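Local coordinates for protein Alpha/beta fold hydrolase (Pseudomonas aeruginosa, PDB 6I8W) that probably hydrolyses ester bonds of membrane phospholipids and related lipids, as a membrane-attached phospholipase A of the alpha/beta hydrolase fold, at residues 43-48 with 120-125; 51-56 with 93-98. All blocks are in the same frame, centred on the assembly; numbering follows the deposited sequence. Where two conformers were deposited one is given.

Contact 1. Residues 43-48 with 120-125. With CO2 (carbon dioxide), chain F.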
loop_
_atom_site.group_PDB
_atom_site.type_symbol
_atom_site.label_atom_id
_atom_site.label_comp_id
_atom_site.label_asym_id
_atom_site.label_seq_id
_atom_site.Cartn_x
_atom_site.Cartn_y
_atom_site.Cartn_z
ATOM N N HIS A 43 9.619 -12.239 5.014
ATOM C CA HIS A 43 9.277 -13.646 5.042
ATOM C C HIS A 43 8.301 -13.915 3.914
ATOM O O HIS A 43 7.901 -12.993 3.209
ATOM C CB HIS A 43 8.642 -14.017 6.387
ATOM C CG HIS A 43 9.453 -13.585 7.565
ATOM N ND1 HIS A 43 10.476 -14.347 8.084
ATOM C CD2 HIS A 43 9.418 -12.447 8.301
ATOM C CE1 HIS A 43 11.023 -13.706 9.104
ATOM N NE2 HIS A 43 10.401 -12.552 9.253
ATOM N N SER A 44 7.920 -15.176 3.747
ATOM C CA SER A 44 6.851 -15.505 2.824
ATOM C C SER A 44 6.058 -16.684 3.354
ATOM O O SER A 44 6.551 -17.473 4.159
ATOM C CB SER A 44 7.398 -15.808 1.431
ATOM O OG SER A 44 8.039 -17.061 1.404
ATOM N N VAL A 45 4.799 -16.763 2.932
ATOM C CA VAL A 45 3.944 -17.870 3.316
ATOM C C VAL A 45 2.991 -18.163 2.162
ATOM O O VAL A 45 2.541 -17.250 1.463
ATOM C CB VAL A 45 3.168 -17.558 4.634
ATOM C CG1 VAL A 45 2.295 -16.335 4.476
ATOM C CG2 VAL A 45 2.341 -18.776 5.079
ATOM N N GLN A 46 2.703 -19.438 1.953
ATOM C CA GLN A 46 1.755 -19.863 0.931
ATOM C C GLN A 46 0.333 -19.818 1.468
ATOM O O GLN A 46 0.018 -20.457 2.478
ATOM C CB GLN A 46 2.079 -21.287 0.451
ATOM C CG GLN A 46 3.458 -21.417 -0.194
ATOM C CD GLN A 46 3.884 -22.868 -0.364
ATOM O OE1 GLN A 46 3.289 -23.774 0.217
ATOM N NE2 GLN A 46 4.919 -23.093 -1.164
ATOM N N VAL A 47 -0.526 -19.090 0.763
ATOM C CA VAL A 47 -1.928 -18.934 1.134
ATOM C C VAL A 47 -2.767 -19.256 -0.094
ATOM O O VAL A 47 -2.639 -18.566 -1.110
ATOM C CB VAL A 47 -2.227 -17.492 1.631
ATOM C CG1 VAL A 47 -3.671 -17.388 2.050
ATOM C CG2 VAL A 47 -1.271 -17.107 2.767
ATOM N N ASP A 48 -3.585 -20.311 0.001
ATOM C CA ASP A 48 -4.311 -20.864 -1.145
ATOM C C ASP A 48 -3.350 -21.053 -2.322
ATOM O O ASP A 48 -3.671 -20.728 -3.478
ATOM C CB ASP A 48 -5.517 -20.014 -1.562
ATOM C CG ASP A 48 -6.645 -20.041 -0.537
ATOM O OD1 ASP A 48 -6.942 -21.121 0.019
ATOM O OD2 ASP A 48 -7.276 -18.991 -0.324
ATOM N N ALA A 120 -7.536 -12.164 5.093
ATOM C CA ALA A 120 -8.008 -12.900 6.262
ATOM C C ALA A 120 -7.365 -14.288 6.338
ATOM O O ALA A 120 -6.954 -14.729 7.408
ATOM C CB ALA A 120 -9.513 -13.020 6.243
ATOM N N ASN A 121 -7.282 -14.976 5.203
ATOM C CA ASN A 121 -6.606 -16.269 5.153
ATOM C C ASN A 121 -5.110 -16.134 5.491
ATOM O O ASN A 121 -4.520 -17.025 6.110
ATOM C CB ASN A 121 -6.760 -16.911 3.764
ATOM C CG ASN A 121 -8.191 -17.328 3.457
ATOM O OD1 ASN A 121 -9.009 -17.482 4.357
ATOM N ND2 ASN A 121 -8.495 -17.505 2.171
ATOM N N PHE A 122 -4.507 -15.032 5.064
ATOM C CA PHE A 122 -3.108 -14.738 5.390
ATOM C C PHE A 122 -2.907 -14.539 6.902
ATOM O O PHE A 122 -1.952 -15.048 7.479
ATOM C CB PHE A 122 -2.626 -13.497 4.622
ATOM C CG PHE A 122 -1.313 -12.910 5.138
ATOM C CD1 PHE A 122 -0.085 -13.436 4.747
ATOM C CD2 PHE A 122 -1.317 -11.813 5.986
ATOM C CE1 PHE A 122 1.121 -12.874 5.211
ATOM C CE2 PHE A 122 -0.118 -11.254 6.460
ATOM C CZ PHE A 122 1.090 -11.785 6.074
ATOM N N ALA A 123 -3.798 -13.790 7.537
ATOM C CA ALA A 123 -3.682 -13.584 8.976
ATOM C C ALA A 123 -3.727 -14.935 9.702
ATOM O O ALA A 123 -2.906 -15.195 10.583
ATOM C CB ALA A 123 -4.788 -12.643 9.487
ATOM N N ALA A 124 -4.649 -15.812 9.305
ATOM C CA ALA A 124 -4.711 -17.145 9.895
ATOM C C ALA A 124 -3.423 -17.924 9.627
ATOM O O ALA A 124 -2.938 -18.661 10.491
ATOM C CB ALA A 124 -5.938 -17.927 9.366
ATOM N N ALA A 125 -2.868 -17.756 8.431
ATOM C CA ALA A 125 -1.682 -18.499 8.044
ATOM C C ALA A 125 -0.460 -18.117 8.886
ATOM O O ALA A 125 0.419 -18.951 9.111
ATOM C CB ALA A 125 -1.381 -18.279 6.559
HETATM C C CO2 F . 10.163 -17.136 4.371
HETATM O O1 CO2 F . 9.782 -17.066 5.438
HETATM O O2 CO2 F . 10.544 -17.203 3.303
#

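Contact 2. Residues 51-56 with 93-98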
loop_
_atom_site.group_PDB
_atom_site.type_symbol
_atom_site.label_atom_id
_atom_site.label_comp_id
_atom_site.label_asym_id
_atom_site.label_seq_id
_atom_site.Cartn_x
_atom_site.Cartn_y
_atom_site.Cartn_z
ATOM N N GLU A 51 2.134 -17.563 -3.137
ATOM C CA GLU A 51 3.200 -17.081 -2.266
ATOM C C GLU A 51 2.949 -15.630 -1.916
ATOM O O GLU A 51 2.855 -14.771 -2.784
ATOM C CB GLU A 51 4.573 -17.234 -2.916
ATOM C CG GLU A 51 5.697 -16.753 -2.012
ATOM C CD GLU A 51 7.034 -17.374 -2.370
ATOM O OE1 GLU A 51 7.044 -18.378 -3.116
ATOM O OE2 GLU A 51 8.074 -16.859 -1.910
ATOM N N ILE A 52 2.813 -15.364 -0.629
ATOM C CA ILE A 52 2.620 -14.001 -0.180
ATOM C C ILE A 52 3.850 -13.538 0.582
ATOM O O ILE A 52 4.187 -14.105 1.619
ATOM C CB ILE A 52 1.370 -13.893 0.681
ATOM C CG1 ILE A 52 0.147 -14.320 -0.158
ATOM C CG2 ILE A 52 1.239 -12.473 1.266
ATOM C CD1 ILE A 52 -1.180 -13.968 0.485
ATOM N N ALA A 53 4.534 -12.530 0.038
ATOM C CA ALA A 53 5.686 -11.942 0.694
ATOM C C ALA A 53 5.212 -10.946 1.744
ATOM O O ALA A 53 4.214 -10.241 1.541
ATOM C CB ALA A 53 6.614 -11.243 -0.333
ATOM N N TYR A 54 5.916 -10.877 2.867
ATOM C CA TYR A 54 5.542 -9.903 3.878
ATOM C C TYR A 54 6.717 -9.488 4.722
ATOM O O TYR A 54 7.737 -10.166 4.772
ATOM C CB TYR A 54 4.408 -10.442 4.774
ATOM C CG TYR A 54 4.720 -11.657 5.643
ATOM C CD1 TYR A 54 4.672 -12.945 5.118
ATOM C CD2 TYR A 54 5.029 -11.511 7.001
ATOM C CE1 TYR A 54 4.946 -14.072 5.910
ATOM C CE2 TYR A 54 5.294 -12.638 7.809
ATOM C CZ TYR A 54 5.249 -13.903 7.255
ATOM O OH TYR A 54 5.505 -15.007 8.040
ATOM N N LEU A 55 6.569 -8.333 5.352
ATOM C CA LEU A 55 7.530 -7.862 6.339
ATOM C C LEU A 55 6.947 -8.066 7.716
ATOM O O LEU A 55 5.719 -7.968 7.902
ATOM C CB LEU A 55 7.857 -6.388 6.130
ATOM C CG LEU A 55 8.503 -6.042 4.790
ATOM C CD1 LEU A 55 8.666 -4.539 4.661
ATOM C CD2 LEU A 55 9.849 -6.752 4.630
ATOM N N GLU A 56 7.818 -8.330 8.682
ATOM C CA GLU A 56 7.385 -8.506 10.064
ATOM C C GLU A 56 8.402 -7.916 11.048
ATOM O O GLU A 56 9.613 -7.982 10.813
ATOM C CB GLU A 56 7.165 -9.991 10.351
ATOM C CG GLU A 56 6.637 -10.284 11.742
ATOM C CD GLU A 56 6.532 -11.774 12.015
ATOM O OE1 GLU A 56 7.188 -12.555 11.297
ATOM O OE2 GLU A 56 5.803 -12.161 12.945
ATOM N N ALA A 93 3.380 -6.204 7.330
ATOM C CA ALA A 93 2.981 -5.557 6.085
ATOM C C ALA A 93 3.146 -6.551 4.930
ATOM O O ALA A 93 4.266 -6.981 4.651
ATOM C CB ALA A 93 3.815 -4.293 5.846
ATOM N N LEU A 94 2.047 -6.948 4.283
ATOM C CA LEU A 94 2.138 -7.925 3.187
ATOM C C LEU A 94 2.140 -7.266 1.803
ATOM O O LEU A 94 1.667 -6.130 1.632
ATOM C CB LEU A 94 0.981 -8.956 3.246
ATOM C CG LEU A 94 -0.378 -8.562 2.639
ATOM C CD1 LEU A 94 -1.339 -9.769 2.588
ATOM C CD2 LEU A 94 -1.021 -7.398 3.408
ATOM N N ASP A 95 2.688 -7.992 0.826
ATOM C CA ASP A 95 2.444 -7.712 -0.575
ATOM C C ASP A 95 1.169 -8.432 -0.968
ATOM O O ASP A 95 1.114 -9.666 -0.923
ATOM C CB ASP A 95 3.594 -8.194 -1.475
ATOM C CG ASP A 95 4.846 -7.347 -1.338
ATOM O OD1 ASP A 95 4.722 -6.169 -0.952
ATOM O OD2 ASP A 95 5.941 -7.863 -1.651
ATOM N N LEU A 96 0.147 -7.691 -1.367
ATOM C CA LEU A 96 -1.055 -8.354 -1.882
ATOM C C LEU A 96 -0.712 -9.175 -3.119
ATOM O O LEU A 96 0.138 -8.766 -3.910
ATOM C CB LEU A 96 -2.130 -7.321 -2.220
ATOM C CG LEU A 96 -2.720 -6.582 -1.008
ATOM C CD1 LEU A 96 -3.466 -5.343 -1.471
ATOM C CD2 LEU A 96 -3.657 -7.497 -0.213
ATOM N N PRO A 97 -1.343 -10.358 -3.271
ATOM C CA PRO A 97 -1.294 -11.075 -4.542
ATOM C C PRO A 97 -1.551 -10.111 -5.698
ATOM O O PRO A 97 -2.429 -9.238 -5.580
ATOM C CB PRO A 97 -2.428 -12.109 -4.410
ATOM C CG PRO A 97 -2.482 -12.379 -2.932
ATOM C CD PRO A 97 -2.176 -11.056 -2.270
ATOM N N GLY A 98 -0.773 -10.250 -6.769
ATOM C CA GLY A 98 -0.807 -9.325 -7.888
ATOM C C GLY A 98 0.262 -8.235 -7.822
ATOM O O GLY A 98 0.555 -7.600 -8.837
#

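Contact 1. Residues 43-48 with 120-125
V45 and V47 point from strand 43-47 onto one flank of helix 120-125, where F122 and A125 receive them. V47 puts its two methyls to different uses. CG1 stands anti to the backbone N (chi1 -178°) and lies 3.6 Å from N121 CB. CG2 reaches over A125, 4.0 Å from its CB, and also comes to the F122 ring at its edge, near the ring plane. V45 is turned differently. Its CG1 sits between the backbone N and the carbonyl carbon (chi1 60°), and is 3.7 Å from F122 CE1. Its CG2 goes to A125 CB at 4.0 Å, so that the A125 methyl touches both valines. F122 also touches V92 and L94 of strand 90-94. At the exposed end, N121 ND2 gives a weak, bent hydrogen bond to D48 OD2 at 3.1 Å. The carboxylate and amide planes are nearly perpendicular. S44 points off the helix, and its N is 3.0 Å from the carbon of a bound carbon dioxide. A helix packed on one face of the sheet, over edge strand 41-47 and the two strands next to it, is the layered packing of the alpha/beta hydrolase fold.

Contact 2. Residues 51-56 with 93-98
A93 pairs with L55 through two backbone bonds. A93 O accepts from L55 N at 2.8 Å in a nearly straight bond, and A93 N gives to L55 O at 3.0 Å. These bonds make L55 and A93 an antiparallel hydrogen-bonded pair. A93 and I52 bury the most surface here, followed by A53 and D95. The next pair, Y54 with L94, is non-hydrogen-bonded, and its CB atoms lie 4.0 Å apart on the face that also carries the Y54 ring. I52 works through two branches. CG2, anti to the backbone N, lies 3.6 Å from D95 O and beside L94 CD1, with the two side chains pointing the same way. CD1 meets the proline P97 at CG, 4.0 Å away; the I52 and P97 side chains lie oblique to each other. The chain has left the strand by D95, yet D95 N still gives a straight bond to A53 O at 2.8 Å. D95 OD2 packs 3.7 Å from A53 CB, but its main partner is K75, through a salt bridge. D101 N also bonds to OD2, and S102 OG bonds to D95 O and A53 N. Carboxylate and backbone thus tie the end of strand 90-94 to neighbouring loops. An antiparallel strand 50-57 beside strand 90-94, where the sheet turns parallel, is the arrangement of the alpha/beta hydrolase fold.

In the fold
The centres of contacts 1 and 2 are about 9 Å apart, and strand 50-57 joins them. H43 N lies 2.8 Å from Y54 O, and V45 O lies 2.8 Å from I52 N, both probable hydrogen bonds of the strand pair. The aromatic rings F122 and Y54 meet edge-to-face, with F122 CE1 3.6 Å from Y54 CD1, so helix 112-125, one side of contact 1, also packs on strand 50-57 of contact 2. Contact 1 lies at the edge strand and is partly buried, while all touching residues of contact 2 are buried. The Y54 side chain is about 5 Å from a bound carbon dioxide, and the L55 side chain about 8 Å from a bound myristic acid. A probable catalytic triad, S137, H286 and D258, belongs to other parts of the fold.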